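Local coordinates for ribosome-inactivating protein 3 (Zea mays, PDB 2PQG) that belongs to the plant ribosome-inactivating proteins, a maize member of that family built of a mixed beta-sheet and a set of alpha-helices joined by long loops, at residues Q216-W230 / D248-Q262. Residues are numbered along the deposited sequence; the frame is centred on the assembly and turned at random.
Sequences QVQKWDRISKAAFEW and DKNEAARIVALVKNQ
W220 gives its indole NE1 to the carbonyl oxygen L258 O at 2.9 Å; the acceptor lies close to the ring plane, at the edge. This is the first of three hydrogen bonds, spread along helix 220-232, that tie it to the C-terminal chain and illustrate how side chains can hold a segment of little regular structure against a helix. The CG of W220 stands anti to the backbone N (chi1 -176°), which turns the indole edge toward L258 O and one face toward K260. One turn on, S224 OG receives K260 N in a nearly straight bond (2.9 Å, 170°) while donating to W220 O within its own helix, so the hydroxyl links the incoming strand-like chain to the helix backbone. At the far end, K249, bent along its length, brings NZ to W230 O at 3.0 Å, approaching from above the carbonyl plane.

Aromatic faces supply the second kind of contact. K260 CB lies over the six-membered ring of W220, 3.8 Å from its centroid, in a CH-pi contact. The same aliphatic chain then runs past the D221 carboxylate. Q262 CB sits almost squarely above F228, 3.7 Å from the ring centroid, and the backbone at D248 and K249 N covers one face of W230, whose NE1 is bonded to A236 O.

Between these aromatic groups the packing is aliphatic. I223 and V256 meet tip to tip, I223 CD1 lying 3.4 Å from V256 CG2. A252 CB is beside them, and A227 CB touches V259 CG1. M241 of helix 239-242 touches I223 and W230, while R189 adds a cation-pi contact to W220. The arrangement joins a C-terminal helix of the ribosome-inactivating protein fold to a short helix N-capped by D248 and the extended chain that runs on from it along the side of helix 220-232.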
# COMPACT_ATOMS: atom_id res chain seq x y z
N GLN A 216 14.03 2.84 -0.01
CA GLN A 216 14.13 1.56 0.67
C GLN A 216 12.81 0.84 0.51
O GLN A 216 12.77 -0.36 0.26
CB GLN A 216 14.40 1.78 2.14
CG GLN A 216 15.53 2.73 2.40
CD GLN A 216 15.70 3.00 3.86
OE1 GLN A 216 14.80 3.55 4.51
NE2 GLN A 216 16.85 2.60 4.40
N VAL A 217 11.73 1.60 0.66
CA VAL A 217 10.39 1.05 0.53
C VAL A 217 10.24 0.35 -0.82
O VAL A 217 9.65 -0.74 -0.91
CB VAL A 217 9.31 2.16 0.63
CG1 VAL A 217 7.97 1.65 0.13
CG2 VAL A 217 9.18 2.62 2.06
N GLN A 218 10.79 0.97 -1.86
CA GLN A 218 10.71 0.42 -3.20
C GLN A 218 11.62 -0.77 -3.40
O GLN A 218 11.57 -1.41 -4.44
CB GLN A 218 11.04 1.49 -4.23
CG GLN A 218 9.96 2.55 -4.38
CD GLN A 218 10.18 3.44 -5.58
OE1 GLN A 218 10.86 4.46 -5.50
NE2 GLN A 218 9.63 3.04 -6.72
N LYS A 219 12.45 -1.08 -2.40
CA LYS A 219 13.37 -2.21 -2.51
C LYS A 219 13.05 -3.30 -1.50
O LYS A 219 13.93 -4.08 -1.11
CB LYS A 219 14.82 -1.74 -2.34
CG LYS A 219 15.39 -1.02 -3.55
CD LYS A 219 15.42 -1.93 -4.75
CE LYS A 219 16.05 -1.25 -5.96
NZ LYS A 219 15.22 -0.16 -6.53
N TRP A 220 11.79 -3.37 -1.09
CA TRP A 220 11.34 -4.36 -0.12
C TRP A 220 11.82 -5.77 -0.43
O TRP A 220 12.19 -6.51 0.48
CB TRP A 220 9.82 -4.37 -0.06
CG TRP A 220 9.28 -5.30 0.99
CD1 TRP A 220 9.48 -5.20 2.34
CD2 TRP A 220 8.44 -6.45 0.79
NE1 TRP A 220 8.80 -6.21 2.99
CE2 TRP A 220 8.15 -6.97 2.07
CE3 TRP A 220 7.87 -7.05 -0.34
CZ2 TRP A 220 7.35 -8.12 2.24
CZ3 TRP A 220 7.07 -8.19 -0.16
CH2 TRP A 220 6.81 -8.70 1.13
N ASP A 221 11.77 -6.14 -1.71
CA ASP A 221 12.18 -7.47 -2.15
C ASP A 221 13.65 -7.67 -1.94
O ASP A 221 14.11 -8.74 -1.55
CB ASP A 221 11.92 -7.67 -3.64
CG ASP A 221 10.46 -7.82 -3.96
OD1 ASP A 221 10.14 -8.18 -5.12
OD2 ASP A 221 9.63 -7.58 -3.06
N ARG A 222 14.39 -6.61 -2.23
CA ARG A 222 15.82 -6.67 -2.10
C ARG A 222 16.26 -6.76 -0.66
O ARG A 222 17.14 -7.55 -0.34
CB ARG A 222 16.46 -5.48 -2.78
CG ARG A 222 17.90 -5.73 -3.04
CD ARG A 222 18.36 -4.94 -4.21
NE ARG A 222 18.85 -3.63 -3.81
CZ ARG A 222 18.99 -2.62 -4.66
NH1 ARG A 222 18.67 -2.79 -5.94
NH2 ARG A 222 19.46 -1.45 -4.23
N ILE A 223 15.68 -5.95 0.21
CA ILE A 223 16.10 -6.04 1.60
C ILE A 223 15.55 -7.32 2.23
O ILE A 223 16.02 -7.75 3.28
CB ILE A 223 15.79 -4.75 2.43
CG1 ILE A 223 15.20 -5.13 3.78
CG2 ILE A 223 14.95 -3.78 1.64
CD1 ILE A 223 15.99 -4.55 4.92
N SER A 224 14.57 -7.95 1.58
CA SER A 224 14.04 -9.20 2.08
C SER A 224 15.06 -10.28 1.73
O SER A 224 15.32 -11.18 2.53
CB SER A 224 12.70 -9.53 1.44
OG SER A 224 11.68 -8.74 2.01
N LYS A 225 15.64 -10.19 0.54
CA LYS A 225 16.65 -11.15 0.11
C LYS A 225 17.88 -11.03 1.01
O LYS A 225 18.46 -12.03 1.43
CB LYS A 225 17.05 -10.91 -1.35
CG LYS A 225 15.93 -11.22 -2.34
CD LYS A 225 16.36 -11.15 -3.81
CE LYS A 225 15.26 -11.73 -4.69
NZ LYS A 225 15.69 -11.96 -6.09
N ALA A 226 18.27 -9.80 1.32
CA ALA A 226 19.40 -9.56 2.21
C ALA A 226 19.09 -10.14 3.58
O ALA A 226 19.98 -10.67 4.25
CB ALA A 226 19.68 -8.06 2.32
N ALA A 227 17.83 -10.04 4.01
CA ALA A 227 17.44 -10.57 5.31
C ALA A 227 17.85 -12.03 5.38
O ALA A 227 18.39 -12.49 6.39
CB ALA A 227 15.94 -10.42 5.50
N PHE A 228 17.59 -12.75 4.29
CA PHE A 228 17.93 -14.17 4.21
C PHE A 228 19.44 -14.40 4.08
O PHE A 228 19.98 -15.35 4.64
CB PHE A 228 17.21 -14.83 3.03
CG PHE A 228 15.80 -15.26 3.35
CD1 PHE A 228 14.78 -14.33 3.52
CD2 PHE A 228 15.51 -16.62 3.49
CE1 PHE A 228 13.48 -14.74 3.82
CE2 PHE A 228 14.21 -17.04 3.80
CZ PHE A 228 13.20 -16.10 3.97
N GLU A 229 20.12 -13.52 3.34
CA GLU A 229 21.57 -13.64 3.19
C GLU A 229 22.27 -13.42 4.52
O GLU A 229 23.28 -14.07 4.81
CB GLU A 229 22.09 -12.62 2.17
CG GLU A 229 23.62 -12.56 2.14
CD GLU A 229 24.17 -11.64 1.07
OE1 GLU A 229 25.39 -11.38 1.10
OE2 GLU A 229 23.39 -11.18 0.20
N TRP A 230 21.75 -12.50 5.33
CA TRP A 230 22.33 -12.20 6.63
C TRP A 230 22.03 -13.30 7.63
O TRP A 230 22.67 -13.38 8.69
CB TRP A 230 21.86 -10.83 7.14
CG TRP A 230 22.69 -9.70 6.61
CD1 TRP A 230 24.05 -9.68 6.42
CD2 TRP A 230 22.23 -8.40 6.24
NE1 TRP A 230 24.45 -8.45 5.95
CE2 TRP A 230 23.35 -7.65 5.83
CE3 TRP A 230 20.96 -7.79 6.21
CZ2 TRP A 230 23.25 -6.32 5.40
CZ3 TRP A 230 20.87 -6.47 5.78
CH2 TRP A 230 22.01 -5.75 5.38
N ASP A 248 23.86 -3.48 7.93
CA ASP A 248 23.85 -4.73 8.67
C ASP A 248 22.44 -5.07 9.12
O ASP A 248 21.57 -4.19 9.20
CB ASP A 248 24.83 -4.73 9.85
CG ASP A 248 24.68 -3.54 10.73
OD1 ASP A 248 23.54 -3.08 10.93
OD2 ASP A 248 25.71 -3.05 11.24
N LYS A 249 22.20 -6.35 9.43
CA LYS A 249 20.87 -6.79 9.82
C LYS A 249 20.28 -5.97 10.94
O LYS A 249 19.05 -5.84 11.05
CB LYS A 249 20.86 -8.29 10.20
CG LYS A 249 21.37 -8.63 11.60
CD LYS A 249 20.68 -9.87 12.20
CE LYS A 249 20.75 -11.12 11.31
NZ LYS A 249 22.14 -11.60 11.03
N ASN A 250 21.14 -5.39 11.77
CA ASN A 250 20.68 -4.57 12.89
C ASN A 250 19.93 -3.30 12.46
O ASN A 250 18.90 -2.97 13.05
CB ASN A 250 21.86 -4.19 13.78
CG ASN A 250 22.28 -5.33 14.68
OD1 ASN A 250 22.52 -6.45 14.23
ND2 ASN A 250 22.38 -5.06 15.97
N GLU A 251 20.45 -2.60 11.45
CA GLU A 251 19.78 -1.40 10.96
C GLU A 251 18.54 -1.86 10.20
O GLU A 251 17.50 -1.21 10.23
CB GLU A 251 20.70 -0.61 10.03
CG GLU A 251 22.04 -0.25 10.64
CD GLU A 251 22.73 0.89 9.90
OE1 GLU A 251 22.51 1.03 8.67
OE2 GLU A 251 23.50 1.64 10.55
N ALA A 252 18.67 -2.99 9.51
CA ALA A 252 17.58 -3.54 8.74
C ALA A 252 16.40 -3.85 9.66
O ALA A 252 15.24 -3.75 9.24
CB ALA A 252 18.03 -4.80 8.02
N ALA A 253 16.68 -4.20 10.91
CA ALA A 253 15.63 -4.52 11.86
C ALA A 253 14.87 -3.26 12.29
O ALA A 253 13.76 -3.33 12.83
CB ALA A 253 16.21 -5.22 13.08
N ARG A 254 15.45 -2.10 12.04
CA ARG A 254 14.81 -0.83 12.39
C ARG A 254 14.01 -0.31 11.20
O ARG A 254 13.37 0.75 11.29
CB ARG A 254 15.88 0.21 12.71
CG ARG A 254 16.35 0.23 14.14
CD ARG A 254 16.23 1.63 14.74
NE ARG A 254 14.84 2.02 14.96
CZ ARG A 254 14.46 3.14 15.57
NH1 ARG A 254 15.37 3.98 16.05
NH2 ARG A 254 13.17 3.41 15.73
N ILE A 255 13.99 -1.07 10.12
CA ILE A 255 13.40 -0.65 8.87
C ILE A 255 12.26 -1.49 8.34
O ILE A 255 11.20 -0.97 8.02
CB ILE A 255 14.55 -0.58 7.83
CG1 ILE A 255 15.52 0.56 8.16
CG2 ILE A 255 14.02 -0.46 6.43
CD1 ILE A 255 16.73 0.63 7.25
N VAL A 256 12.53 -2.79 8.20
CA VAL A 256 11.51 -3.71 7.72
C VAL A 256 10.96 -4.50 8.90
O VAL A 256 11.70 -4.92 9.79
CB VAL A 256 12.05 -4.71 6.67
CG1 VAL A 256 12.14 -4.03 5.32
CG2 VAL A 256 13.42 -5.21 7.10
N ALA A 257 9.64 -4.69 8.91
CA ALA A 257 8.97 -5.42 9.98
C ALA A 257 8.67 -6.84 9.54
O ALA A 257 8.78 -7.77 10.33
CB ALA A 257 7.68 -4.69 10.38
N LEU A 258 8.30 -7.01 8.27
CA LEU A 258 7.99 -8.33 7.74
C LEU A 258 8.72 -8.56 6.41
O LEU A 258 8.61 -7.74 5.49
CB LEU A 258 6.49 -8.46 7.52
CG LEU A 258 5.58 -8.26 8.74
CD1 LEU A 258 4.14 -8.09 8.27
CD2 LEU A 258 5.71 -9.44 9.70
N VAL A 259 9.45 -9.67 6.31
CA VAL A 259 10.17 -9.95 5.08
C VAL A 259 9.49 -10.93 4.16
O VAL A 259 8.77 -11.83 4.59
CB VAL A 259 11.59 -10.47 5.35
CG1 VAL A 259 12.38 -9.43 6.12
CG2 VAL A 259 11.54 -11.79 6.10
N LYS A 260 9.76 -10.73 2.88
CA LYS A 260 9.23 -11.56 1.81
C LYS A 260 9.95 -12.91 1.81
O LYS A 260 11.18 -12.98 1.77
CB LYS A 260 9.45 -10.83 0.49
CG LYS A 260 8.79 -11.44 -0.70
CD LYS A 260 8.77 -10.41 -1.81
CE LYS A 260 8.17 -10.95 -3.08
NZ LYS A 260 8.02 -12.42 -3.00
N ASN A 261 9.15 -13.98 1.88
CA ASN A 261 9.67 -15.34 1.90
C ASN A 261 10.43 -15.68 0.63
O ASN A 261 9.88 -15.65 -0.47
CB ASN A 261 8.53 -16.34 2.05
CG ASN A 261 8.99 -17.68 2.64
OD1 ASN A 261 10.12 -18.13 2.39
ND2 ASN A 261 8.11 -18.31 3.41
N GLN A 262 11.71 -16.04 0.80
CA GLN A 262 12.54 -16.43 -0.33
C GLN A 262 12.27 -17.89 -0.67
O GLN A 262 12.44 -18.32 -1.81
CB GLN A 262 14.01 -16.21 -0.01
CG GLN A 262 14.45 -14.77 -0.12
CD GLN A 262 13.47 -13.91 -0.91
OE1 GLN A 262 12.65 -13.20 -0.32
NE2 GLN A 262 13.56 -13.97 -2.23